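Local coordinates for ESX-5 secretion system protein EccC5 (Mycobacterium tuberculosis, PDB 6J18) that forms part of the ESX-5 type VII secretion system, which exports EsxN and a number of PE_PGRS and PPE proteins, this piece being an ATP-bound FtsK/SpoIIIE-type ATPase domain, at residues K224-V229 with D254-A259; N93-V98 with R258-A263. All blocks are in the same frame, centred on the assembly; numbering follows the deposited sequence.

Contact 1 (K224-V229 with D254-A259); sequences KAVPFV and DPMLRA
Val-226 lies against the first turn of helix 255-262 with both of its methyl groups. CG1, anti to the backbone N (chi1 174°), meets Ala-259 CB at 3.9 Å, while CG2 rests on Pro-255, 4.1 Å from its CB and close to its carbonyl. Three residues on, Val-229 divides its branches in the same way: CG1 packs on the carbonyl of Ala-259, 3.6 Å from its O, and CG2 touches Met-256 SD at 3.8 Å. The Met-256 chain leaves the helix extended and then bends at chi2 (56°) and chi3 (73°), which carries its methyl end across to the loop. There CE reaches Ala-225 CB at 3.9 Å and lies near the backbone N of Val-226. Met-172 of helix 165-180 also touches Ala-225, and Val-239 of strand 237-244 touches Met-256.

No hydrogen bond passes between the segments; the side-chain ones cap the helix. Asp-254 is its N-cap: OD1 accepts from Met-256 N at 2.9 Å and from Leu-257 N at 3.1 Å, the two donors arriving from opposite faces of the carboxylate plane. Two amides of the first turn are thus satisfied by a single oxygen. Between the helix start and the loop before helix 232-235, cohesion therefore comes from van der Waals packing and burial, with no directional bond fixing the pair.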
loop_
_atom_site.group_PDB
_atom_site.type_symbol
_atom_site.label_atom_id
_atom_site.label_comp_id
_atom_site.label_asym_id
_atom_site.label_seq_id
_atom_site.Cartn_x
_atom_site.Cartn_y
_atom_site.Cartn_z
ATOM N N LYS A 224 -8.663 13.151 6.518
ATOM C CA LYS A 224 -7.644 13.749 7.377
ATOM C C LYS A 224 -6.225 13.323 7.000
ATOM O O LYS A 224 -5.252 13.946 7.425
ATOM C CB LYS A 224 -7.911 13.405 8.845
ATOM C CG LYS A 224 -8.996 14.249 9.498
ATOM C CD LYS A 224 -9.058 14.002 10.998
ATOM C CE LYS A 224 -10.138 14.846 11.659
ATOM N NZ LYS A 224 -10.366 14.451 13.078
ATOM N N ALA A 225 -6.106 12.266 6.202
ATOM C CA ALA A 225 -4.796 11.778 5.779
ATOM C C ALA A 225 -4.403 12.324 4.413
ATOM O O ALA A 225 -3.232 12.286 4.035
ATOM C CB ALA A 225 -4.777 10.263 5.754
ATOM N N VAL A 226 -5.391 12.825 3.678
ATOM C CA VAL A 226 -5.173 13.365 2.337
ATOM C C VAL A 226 -4.059 14.429 2.243
ATOM O O VAL A 226 -3.248 14.375 1.316
ATOM C CB VAL A 226 -6.487 13.958 1.769
ATOM C CG1 VAL A 226 -6.241 14.643 0.432
ATOM C CG2 VAL A 226 -7.543 12.869 1.632
ATOM N N PRO A 227 -3.995 15.387 3.194
ATOM C CA PRO A 227 -2.950 16.412 3.051
ATOM C C PRO A 227 -1.508 15.895 3.121
ATOM O O PRO A 227 -0.591 16.638 2.773
ATOM C CB PRO A 227 -3.222 17.351 4.233
ATOM C CG PRO A 227 -4.660 17.170 4.532
ATOM C CD PRO A 227 -4.915 15.716 4.300
ATOM N N PHE A 228 -1.307 14.655 3.557
ATOM C CA PHE A 228 0.045 14.128 3.731
ATOM C C PHE A 228 0.501 13.269 2.555
ATOM O O PHE A 228 1.666 12.875 2.486
ATOM C CB PHE A 228 0.135 13.318 5.026
ATOM C CG PHE A 228 -0.237 14.098 6.253
ATOM C CD1 PHE A 228 0.668 14.969 6.836
ATOM C CD2 PHE A 228 -1.492 13.962 6.822
ATOM C CE1 PHE A 228 0.327 15.692 7.963
ATOM C CE2 PHE A 228 -1.838 14.681 7.952
ATOM C CZ PHE A 228 -0.927 15.546 8.522
ATOM N N VAL A 229 -0.415 12.988 1.637
ATOM C CA VAL A 229 -0.134 12.114 0.500
ATOM C C VAL A 229 0.985 12.663 -0.383
ATOM O O VAL A 229 1.868 11.923 -0.821
ATOM C CB VAL A 229 -1.402 11.897 -0.358
ATOM C CG1 VAL A 229 -1.052 11.291 -1.714
ATOM C CG2 VAL A 229 -2.405 11.028 0.388
ATOM N N ASP A 254 -13.748 9.885 -4.431
ATOM C CA ASP A 254 -13.054 9.621 -3.176
ATOM C C ASP A 254 -11.800 10.488 -3.090
ATOM O O ASP A 254 -10.931 10.410 -3.959
ATOM C CB ASP A 254 -12.696 8.137 -3.057
ATOM C CG ASP A 254 -12.137 7.777 -1.694
ATOM O OD1 ASP A 254 -10.953 8.077 -1.435
ATOM O OD2 ASP A 254 -12.884 7.193 -0.881
ATOM N N PRO A 255 -11.705 11.319 -2.040
ATOM C CA PRO A 255 -10.595 12.269 -1.891
ATOM C C PRO A 255 -9.230 11.593 -1.758
ATOM O O PRO A 255 -8.223 12.185 -2.142
ATOM C CB PRO A 255 -10.953 13.031 -0.609
ATOM C CG PRO A 255 -11.865 12.120 0.136
ATOM C CD PRO A 255 -12.651 11.396 -0.915
ATOM N N MET A 256 -9.198 10.374 -1.229
ATOM C CA MET A 256 -7.937 9.651 -1.090
ATOM C C MET A 256 -7.478 9.089 -2.432
ATOM O O MET A 256 -6.306 9.200 -2.787
ATOM C CB MET A 256 -8.066 8.526 -0.061
ATOM C CG MET A 256 -6.813 7.668 0.080
ATOM S SD MET A 256 -5.331 8.626 0.472
ATOM C CE MET A 256 -5.638 9.052 2.184
ATOM N N LEU A 257 -8.405 8.491 -3.174
ATOM C CA LEU A 257 -8.090 7.938 -4.487
ATOM C C LEU A 257 -7.673 9.032 -5.464
ATOM O O LEU A 257 -6.797 8.825 -6.306
ATOM C CB LEU A 257 -9.287 7.161 -5.044
ATOM C CG LEU A 257 -9.715 5.917 -4.261
ATOM C CD1 LEU A 257 -10.885 5.227 -4.949
ATOM C CD2 LEU A 257 -8.546 4.959 -4.094
ATOM N N ARG A 258 -8.306 10.194 -5.347
ATOM C CA ARG A 258 -7.964 11.346 -6.173
ATOM C C ARG A 258 -6.574 11.873 -5.839
ATOM O O ARG A 258 -5.797 12.215 -6.728
ATOM C CB ARG A 258 -9.003 12.455 -5.991
ATOM C CG ARG A 258 -8.638 13.770 -6.664
ATOM C CD ARG A 258 -9.685 14.868 -6.441
ATOM N NE ARG A 258 -10.638 14.567 -5.373
ATOM C CZ ARG A 258 -11.834 14.012 -5.558
ATOM N NH1 ARG A 258 -12.249 13.714 -6.780
ATOM N NH2 ARG A 258 -12.622 13.772 -4.519
ATOM N N ALA A 259 -6.272 11.935 -4.547
ATOM C CA ALA A 259 -4.972 12.407 -4.085
ATOM C C ALA A 259 -3.865 11.452 -4.518
ATOM O O ALA A 259 -2.764 11.880 -4.865
ATOM C CB ALA A 259 -4.971 12.572 -2.573
#

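Contact 2 (N93-V98 with R258-A263); sequences NSHLMV and RALHQA
Leu-260 faces the start of strand 96-100 and splits its two methyl groups between His-95 and Met-97. CD1 meets Met-97 CG at 3.6 Å, and Leu-260 CB lies 3.7 Å from Met-97 SD. The methionine chain runs straight through chi2 and turns at chi3 (-63°), so that its CE comes alongside Leu-260 CB and near the backbone of His-261. The other methyl makes a CH-pi contact: Leu-260 CD2 sits over a face of the His-95 imidazole, 4.0 Å from the ring centroid and 29° off its normal, closest to the CG side.

Strand 96-100 pairs in parallel with strands 237-244 and 267-269, and helix 255-262 links those two neighbours, passing over the strand between them as a right-handed beta-alpha-beta crossover of the P-loop ATPase core. Met-97 and Leu-260 pack between the sheet and this helix, and the strand leads into the predicted ATP-binding loop that begins at Gly-100.

The polar bonds lie on Asn-93 and His-95, before the strand. Asn-93 ND2 gives a weak, bent bond to Ala-263 O (2.9 Å, 127°), where the helix ends, while Asn-93 OD1 accepts from His-95 N at 2.9 Å in an Asx turn. Both His-95 ring nitrogens are bonded, ND1 to Val-239 N and NE2 probably to Val-229 O, which should fix the ring's rotation, with Ser-94 CB over the face opposite Leu-260.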
loop_
_atom_site.group_PDB
_atom_site.type_symbol
_atom_site.label_atom_id
_atom_site.label_comp_id
_atom_site.label_asym_id
_atom_site.label_seq_id
_atom_site.Cartn_x
_atom_site.Cartn_y
_atom_site.Cartn_z
ATOM N N ASN A 93 7.840 6.270 -5.711
ATOM C CA ASN A 93 6.551 6.623 -5.133
ATOM C C ASN A 93 6.303 5.888 -3.819
ATOM O O ASN A 93 6.690 4.730 -3.661
ATOM C CB ASN A 93 5.428 6.324 -6.125
ATOM C CG ASN A 93 4.142 7.050 -5.780
ATOM O OD1 ASN A 93 3.378 6.616 -4.917
ATOM N ND2 ASN A 93 3.901 8.167 -6.455
ATOM N N SER A 94 5.637 6.563 -2.888
ATOM C CA SER A 94 5.424 6.022 -1.551
ATOM C C SER A 94 4.195 5.123 -1.451
ATOM O O SER A 94 3.980 4.474 -0.426
ATOM C CB SER A 94 5.295 7.162 -0.536
ATOM O OG SER A 94 6.463 7.964 -0.504
ATOM N N HIS A 95 3.391 5.075 -2.509
ATOM C CA HIS A 95 2.060 4.480 -2.406
ATOM C C HIS A 95 1.770 3.383 -3.426
ATOM O O HIS A 95 2.586 3.095 -4.302
ATOM C CB HIS A 95 1.000 5.574 -2.538
ATOM C CG HIS A 95 1.300 6.802 -1.737
ATOM N ND1 HIS A 95 1.351 6.795 -0.360
ATOM C CD2 HIS A 95 1.567 8.072 -2.118
ATOM C CE1 HIS A 95 1.634 8.010 0.073
ATOM N NE2 HIS A 95 1.771 8.805 -0.973
ATOM N N LEU A 96 0.593 2.776 -3.293
ATOM C CA LEU A 96 0.116 1.781 -4.246
ATOM C C LEU A 96 -1.405 1.671 -4.222
ATOM O O LEU A 96 -2.017 1.630 -3.154
ATOM C CB LEU A 96 0.734 0.409 -3.960
ATOM C CG LEU A 96 0.174 -0.743 -4.803
ATOM C CD1 LEU A 96 0.466 -0.525 -6.283
ATOM C CD2 LEU A 96 0.710 -2.091 -4.337
ATOM N N MET A 97 -2.006 1.630 -5.407
ATOM C CA MET A 97 -3.430 1.342 -5.546
ATOM C C MET A 97 -3.621 0.030 -6.299
ATOM O O MET A 97 -2.898 -0.256 -7.254
ATOM C CB MET A 97 -4.153 2.475 -6.278
ATOM C CG MET A 97 -4.342 3.739 -5.461
ATOM S SD MET A 97 -5.263 5.002 -6.363
ATOM C CE MET A 97 -4.155 5.314 -7.734
ATOM N N VAL A 98 -4.587 -0.771 -5.862
ATOM C CA VAL A 98 -4.892 -2.036 -6.522
ATOM C C VAL A 98 -6.386 -2.148 -6.800
ATOM O O VAL A 98 -7.206 -1.922 -5.913
ATOM C CB VAL A 98 -4.447 -3.250 -5.675
ATOM C CG1 VAL A 98 -4.692 -4.547 -6.435
ATOM C CG2 VAL A 98 -2.978 -3.130 -5.289
ATOM N N ARG A 258 -8.306 10.194 -5.347
ATOM C CA ARG A 258 -7.964 11.346 -6.173
ATOM C C ARG A 258 -6.574 11.873 -5.839
ATOM O O ARG A 258 -5.797 12.215 -6.728
ATOM C CB ARG A 258 -9.003 12.455 -5.991
ATOM C CG ARG A 258 -8.638 13.770 -6.664
ATOM C CD ARG A 258 -9.685 14.868 -6.441
ATOM N NE ARG A 258 -10.638 14.567 -5.373
ATOM C CZ ARG A 258 -11.834 14.012 -5.558
ATOM N NH1 ARG A 258 -12.249 13.714 -6.780
ATOM N NH2 ARG A 258 -12.622 13.772 -4.519
ATOM N N ALA A 259 -6.272 11.935 -4.547
ATOM C CA ALA A 259 -4.972 12.407 -4.085
ATOM C C ALA A 259 -3.865 11.452 -4.518
ATOM O O ALA A 259 -2.764 11.880 -4.865
ATOM C CB ALA A 259 -4.971 12.572 -2.573
ATOM N N LEU A 260 -4.163 10.157 -4.497
ATOM C CA LEU A 260 -3.194 9.151 -4.908
ATOM C C LEU A 260 -2.934 9.228 -6.411
ATOM O O LEU A 260 -1.808 9.022 -6.863
ATOM C CB LEU A 260 -3.672 7.752 -4.515
ATOM C CG LEU A 260 -3.593 7.436 -3.018
ATOM C CD1 LEU A 260 -4.214 6.083 -2.708
ATOM C CD2 LEU A 260 -2.151 7.491 -2.532
ATOM N N HIS A 261 -3.975 9.530 -7.182
ATOM C CA HIS A 261 -3.825 9.686 -8.624
ATOM C C HIS A 261 -3.033 10.951 -8.941
ATOM O O HIS A 261 -2.215 10.968 -9.859
ATOM C CB HIS A 261 -5.191 9.727 -9.314
ATOM C CG HIS A 261 -5.111 9.828 -10.806
ATOM N ND1 HIS A 261 -3.980 9.483 -11.517
ATOM C CD2 HIS A 261 -6.017 10.241 -11.723
ATOM C CE1 HIS A 261 -4.195 9.678 -12.805
ATOM N NE2 HIS A 261 -5.425 10.136 -12.958
ATOM N N GLN A 262 -3.282 12.007 -8.173
ATOM C CA GLN A 262 -2.565 13.264 -8.346
ATOM C C GLN A 262 -1.089 13.105 -7.996
ATOM O O GLN A 262 -0.235 13.807 -8.535
ATOM C CB GLN A 262 -3.193 14.366 -7.490
ATOM C CG GLN A 262 -4.316 15.125 -8.179
ATOM C CD GLN A 262 -4.982 16.135 -7.266
ATOM O OE1 GLN A 262 -4.574 16.316 -6.118
ATOM N NE2 GLN A 262 -6.013 16.801 -7.772
ATOM N N ALA A 263 -0.796 12.176 -7.093
ATOM C CA ALA A 263 0.581 11.890 -6.704
ATOM C C ALA A 263 1.206 10.851 -7.631
ATOM O O ALA A 263 2.329 10.400 -7.400
ATOM C CB ALA A 263 0.636 11.418 -5.260
#

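How the contacts relate
Both contacts use helix 255-262, sharing Arg-258 and Ala-259, on successive turns and neighbouring, overlapping faces. Contact 1, its centre about 14 Å from that of the chain, sets the capped beginning against a loop; contact 2, centred about 9 Å from it, sets the later part against the start of strand 96-100 and the loop before it. Each is partly buried. Contact 1 is van der Waals packing without a cross-bond; contact 2 adds a CH-pi contact and a weak bond. They meet directly: Val-229 O lies 3.1 Å from His-95 NE2, a probable hydrogen bond, Val-229 CG1 packs on Ala-263 and Leu-260, and Leu-257 touches Met-97. Loop, helix and strand thus pack together.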